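Local coordinates for protein glutathione S-transferase 2 (Onchocerca volvulus, PDB 1TU7) that catalyses the conjugation of glutathione to electrophilic compounds and appears to be central to detoxification in this parasitic nematode, at residues A[146-149]-A[150-153]; A[178-181]-A[182-186]. All coordinates share one frame; numbering follows the deposited sequence.

In the fold
Both contacts are local and lie in the helical C-terminal domain, at the ends of two helices that follow one another along the chain. Contact 1 comes first, at the turn into helix 149-164; contact 2 is at the C-terminal end of helix 173-183, where the chain turns into helix 186-197. Their centres are 12 Å apart, and they touch: Met182 CE packs on Tyr152, the Phe178 ring on Asp151, and Ile147 on the guanidinium of Arg185. Tyr152 and Arg185 also converge on Asp23, in helix 15-23 of the thioredoxin-like N-terminal domain, so the two helix ends meet at the domain interface. Bound glutathione is about 11 Å from the Ala153 side chain, so neither contact forms part of its pocket.

Contact 1. Residues A[146-149]-A[150-153]; sequences KISY and ADYA
The Tyr152 ring is approached obliquely by Ile147, whose CD1 lies 3.9 Å from Tyr152 CZ, the isoleucine lying nearly perpendicular to the tyrosine side chain. Ile147 reaches it because CG1 is anti to the backbone N (chi1 -165°) and carries CD1 forward. The Tyr152 hydroxyl is hydrogen-bonded to Asp23 and Gln24, and the Phe20 ring meets the Tyr152 ring. The second flat group is the Asp151 carboxylate. Ser148 N donates to Asp151 OD2 (2.9 Å) on the anti side, 21° out of the carboxylate plane, with an N-H...O angle of 158°. Asp151 N returns a bond to Ser148 O at 3.1 Å, from above the carbonyl plane. Water 1 gives a proton to Asp151 OD2 (2.6 Å) and another to Lys146 O, and accepts one from Ser148 OG. The Tyr149 ring leaves the turn to pack on helices 63-73 and 81-107. Ser148-Tyr149-Ala150-Asp151 matches the S/T-X-X-D capping box of glutathione transferases; the half made here is the one from the aspartate carboxylate back to the serine amide, and Ile147 with Tyr152 corresponds to the accompanying hydrophobic staple. With Ile142 N on Asp151 OD1, the buried carboxylate takes up three donors at the start of a helix, surroundings that would probably keep it ionised and help fix where helix 149-164 begins.

Contact 2. Residues A[178-181]-A[182-186]; sequences FHQR and MKDRP
From Phe178 to Lys183 the chain is regular alpha-helix: Met182 N bonds to Phe178 O at 2.9 Å and Lys183 N to His179 O at 3.1 Å, both fairly straight. One residue on, the pattern frays. Asp184 N divides itself between Gln180 O (3.0 Å) and Arg181 O (3.3 Å), both bonds weak, and Arg185 N turns back to Met182 O. Arg185 then opens to an extended backbone (psi 131°) and takes the N-cap position of helix 186-197, just ahead of Pro186. Among the side chains, those of Phe178 and Met182 run alongside each other in the same direction. Met182 CG sits over one face of the Phe178 ring, 3.9 Å from its centroid and offset toward the rim, a CH-pi contact; the sulfur SD stands off obliquely at 4.8 Å from the same centroid, completing a Met-aromatic pair. Leu141 also touches both residues. On the solvent side, Gln180 is folded at chi2 (61°), which carries its amide forward along the helix, over the next turn, to Asp184. Its NE2 donates to Asp184 OD2 at 3.0 Å, the acceptor lying in the amide plane while the N-H arrives from above the carboxylate plane. At the other end of that amide, water 2 gives a proton to Gln180 OE1 and accepts one from Lys183 NZ, so the flip of the amide is probably set. Where the main-chain bonds weaken at Asp184 N, the Gln180-Asp184 side-chain bond thus spans the same turn on the outer side, while the apolar Phe178-Met182 pair is buried on the inner side and Arg185 forms a salt bridge with Asp23.

Contact 1. Residues A[146-149]-A[150-153]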
loop_
_atom_site.group_PDB
_atom_site.type_symbol
_atom_site.label_atom_id
_atom_site.label_comp_id
_atom_site.label_asym_id
_atom_site.label_seq_id
_atom_site.Cartn_x
_atom_site.Cartn_y
_atom_site.Cartn_z
ATOM N N LYS A 146 7.377 19.184 -11.651
ATOM C CA LYS A 146 6.408 18.382 -12.369
ATOM C C LYS A 146 5.576 17.612 -11.384
ATOM O O LYS A 146 6.088 16.978 -10.468
ATOM C CB LYS A 146 7.114 17.451 -13.322
ATOM C CG LYS A 146 7.758 18.227 -14.469
ATOM C CD LYS A 146 8.714 17.401 -15.273
ATOM C CE LYS A 146 9.441 18.285 -16.272
ATOM N NZ LYS A 146 10.772 17.685 -16.579
ATOM N N ILE A 147 4.275 17.668 -11.608
ATOM C CA ILE A 147 3.323 17.019 -10.740
ATOM C C ILE A 147 3.343 15.518 -10.926
ATOM O O ILE A 147 3.626 15.004 -12.016
ATOM C CB ILE A 147 1.914 17.626 -10.963
ATOM C CG1 ILE A 147 0.982 17.224 -9.794
ATOM C CG2 ILE A 147 1.341 17.262 -12.358
ATOM C CD1 ILE A 147 0.205 18.314 -9.216
ATOM N N SER A 148 3.051 14.821 -9.842
ATOM C CA SER A 148 2.951 13.373 -9.844
ATOM C C SER A 148 1.768 12.944 -9.004
ATOM O O SER A 148 1.204 13.748 -8.254
ATOM C CB SER A 148 4.214 12.729 -9.283
ATOM O OG SER A 148 4.399 13.051 -7.900
ATOM N N TYR A 149 1.426 11.665 -9.050
ATOM C CA TYR A 149 0.262 11.233 -8.311
ATOM C C TYR A 149 0.434 11.443 -6.812
ATOM O O TYR A 149 -0.554 11.665 -6.106
ATOM C CB TYR A 149 -0.119 9.797 -8.603
ATOM C CG TYR A 149 0.846 8.726 -8.161
ATOM C CD1 TYR A 149 0.696 8.102 -6.925
ATOM C CD2 TYR A 149 1.880 8.286 -8.985
ATOM C CE1 TYR A 149 1.539 7.117 -6.507
ATOM C CE2 TYR A 149 2.718 7.248 -8.577
ATOM C CZ TYR A 149 2.545 6.667 -7.336
ATOM O OH TYR A 149 3.381 5.629 -6.958
ATOM N N ALA A 150 1.671 11.351 -6.325
ATOM C CA ALA A 150 1.914 11.452 -4.907
ATOM C C ALA A 150 1.567 12.832 -4.377
ATOM O O ALA A 150 1.181 12.949 -3.220
ATOM C CB ALA A 150 3.364 11.100 -4.565
ATOM N N ASP A 151 1.656 13.866 -5.209
ATOM C CA ASP A 151 1.258 15.199 -4.778
ATOM C C ASP A 151 -0.183 15.264 -4.311
ATOM O O ASP A 151 -0.498 15.930 -3.310
ATOM C CB ASP A 151 1.478 16.221 -5.893
ATOM C CG ASP A 151 2.915 16.432 -6.209
ATOM O OD1 ASP A 151 3.704 16.744 -5.282
ATOM O OD2 ASP A 151 3.303 16.325 -7.381
ATOM N N TYR A 152 -1.077 14.575 -4.995
ATOM C CA TYR A 152 -2.491 14.600 -4.596
ATOM C C TYR A 152 -2.720 13.904 -3.278
ATOM O O TYR A 152 -3.511 14.335 -2.468
ATOM C CB TYR A 152 -3.384 13.983 -5.688
ATOM C CG TYR A 152 -3.181 14.640 -7.049
ATOM C CD1 TYR A 152 -2.629 13.913 -8.116
ATOM C CD2 TYR A 152 -3.488 15.973 -7.260
ATOM C CE1 TYR A 152 -2.442 14.505 -9.327
ATOM C CE2 TYR A 152 -3.293 16.567 -8.489
ATOM C CZ TYR A 152 -2.762 15.832 -9.500
ATOM O OH TYR A 152 -2.566 16.429 -10.723
ATOM N N ALA A 153 -2.029 12.793 -3.067
ATOM C CA ALA A 153 -2.133 12.075 -1.815
ATOM C C ALA A 153 -1.605 12.913 -0.667
ATOM O O ALA A 153 -2.233 13.007 0.385
ATOM C CB ALA A 153 -1.394 10.784 -1.931
HETATM O O HOH W 1 5.718 15.615 -8.120
#

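Contact 2. Residues A[178-181]-A[182-186]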
loop_
_atom_site.group_PDB
_atom_site.type_symbol
_atom_site.label_atom_id
_atom_site.label_comp_id
_atom_site.label_asym_id
_atom_site.label_seq_id
_atom_site.Cartn_x
_atom_site.Cartn_y
_atom_site.Cartn_z
ATOM N N PHE A 178 3.422 23.903 0.474
ATOM C CA PHE A 178 3.004 22.894 -0.499
ATOM C C PHE A 178 1.471 22.730 -0.508
ATOM O O PHE A 178 0.843 22.651 -1.559
ATOM C CB PHE A 178 3.696 21.551 -0.225
ATOM C CG PHE A 178 3.109 20.399 -0.997
ATOM C CD1 PHE A 178 2.045 19.654 -0.485
ATOM C CD2 PHE A 178 3.607 20.069 -2.239
ATOM C CE1 PHE A 178 1.506 18.627 -1.228
ATOM C CE2 PHE A 178 3.060 19.046 -2.961
ATOM C CZ PHE A 178 2.009 18.309 -2.458
ATOM N N HIS A 179 0.883 22.617 0.674
ATOM C CA HIS A 179 -0.552 22.460 0.775
ATOM C C HIS A 179 -1.257 23.647 0.118
ATOM O O HIS A 179 -2.216 23.454 -0.628
ATOM C CB HIS A 179 -0.982 22.272 2.243
ATOM C CG HIS A 179 -2.432 22.510 2.470
ATOM N ND1 HIS A 179 -3.383 21.520 2.401
ATOM C CD2 HIS A 179 -3.100 23.664 2.696
ATOM C CE1 HIS A 179 -4.576 22.055 2.593
ATOM N NE2 HIS A 179 -4.426 23.354 2.788
ATOM N N GLN A 180 -0.762 24.850 0.345
ATOM C CA GLN A 180 -1.410 26.027 -0.229
ATOM C C GLN A 180 -1.164 26.058 -1.727
ATOM O O GLN A 180 -2.035 26.466 -2.471
ATOM C CB GLN A 180 -0.909 27.336 0.431
ATOM C CG GLN A 180 -1.785 28.561 0.049
ATOM C CD GLN A 180 -3.245 28.406 0.487
ATOM O OE1 GLN A 180 -3.503 28.174 1.660
ATOM N NE2 GLN A 180 -4.204 28.543 -0.460
ATOM N N ARG A 181 0.017 25.634 -2.163
ATOM C CA ARG A 181 0.334 25.625 -3.591
ATOM C C ARG A 181 -0.609 24.710 -4.358
ATOM O O ARG A 181 -1.106 25.055 -5.431
ATOM C CB ARG A 181 1.781 25.190 -3.784
ATOM C CG ARG A 181 2.221 25.142 -5.223
ATOM C CD ARG A 181 3.668 24.742 -5.408
ATOM N NE ARG A 181 4.585 25.572 -4.636
ATOM C CZ ARG A 181 4.899 26.852 -4.873
ATOM N NH1 ARG A 181 5.763 27.454 -4.057
ATOM N NH2 ARG A 181 4.382 27.538 -5.904
ATOM N N MET A 182 -0.877 23.538 -3.781
ATOM C CA MET A 182 -1.807 22.603 -4.396
ATOM C C MET A 182 -3.221 23.156 -4.454
ATOM O O MET A 182 -3.913 23.065 -5.482
ATOM C CB MET A 182 -1.783 21.290 -3.621
ATOM C CG MET A 182 -0.487 20.521 -3.880
ATOM S SD MET A 182 -0.293 19.841 -5.559
ATOM C CE MET A 182 -1.628 18.637 -5.575
ATOM N N LYS A 183 -3.640 23.763 -3.354
ATOM C CA LYS A 183 -4.993 24.291 -3.244
ATOM C C LYS A 183 -5.175 25.449 -4.220
ATOM O O LYS A 183 -6.280 25.728 -4.651
ATOM C CB LYS A 183 -5.281 24.754 -1.815
ATOM C CG LYS A 183 -6.760 24.897 -1.485
ATOM C CD LYS A 183 -6.923 25.176 0.002
ATOM C CE LYS A 183 -8.267 25.788 0.380
ATOM N NZ LYS A 183 -8.328 25.917 1.866
ATOM N N ASP A 184 -4.079 26.103 -4.589
ATOM C CA ASP A 184 -4.137 27.259 -5.484
ATOM C C ASP A 184 -4.142 26.856 -6.947
ATOM O O ASP A 184 -4.377 27.700 -7.832
ATOM C CB ASP A 184 -2.954 28.187 -5.229
ATOM C CG ASP A 184 -3.113 29.036 -3.992
ATOM O OD1 ASP A 184 -2.091 29.641 -3.591
ATOM O OD2 ASP A 184 -4.185 29.144 -3.381
ATOM N N ARG A 185 -3.869 25.591 -7.263
ATOM C CA ARG A 185 -3.990 25.156 -8.646
ATOM C C ARG A 185 -5.429 25.392 -9.076
ATOM O O ARG A 185 -6.335 25.068 -8.328
ATOM C CB ARG A 185 -3.591 23.704 -8.788
ATOM C CG ARG A 185 -2.129 23.475 -8.424
ATOM C CD ARG A 185 -1.733 22.031 -8.366
ATOM N NE ARG A 185 -1.792 21.354 -9.655
ATOM C CZ ARG A 185 -0.814 21.316 -10.546
ATOM N NH1 ARG A 185 0.322 21.931 -10.324
ATOM N NH2 ARG A 185 -0.975 20.612 -11.645
ATOM N N PRO A 186 -5.666 26.027 -10.218
ATOM C CA PRO A 186 -7.022 26.512 -10.495
ATOM C C PRO A 186 -8.156 25.486 -10.424
ATOM O O PRO A 186 -9.219 25.794 -9.876
ATOM C CB PRO A 186 -6.900 27.085 -11.898
ATOM C CG PRO A 186 -5.511 27.609 -11.915
ATOM C CD PRO A 186 -4.714 26.449 -11.273
HETATM O O HOH W 2 -5.866 27.313 2.887
#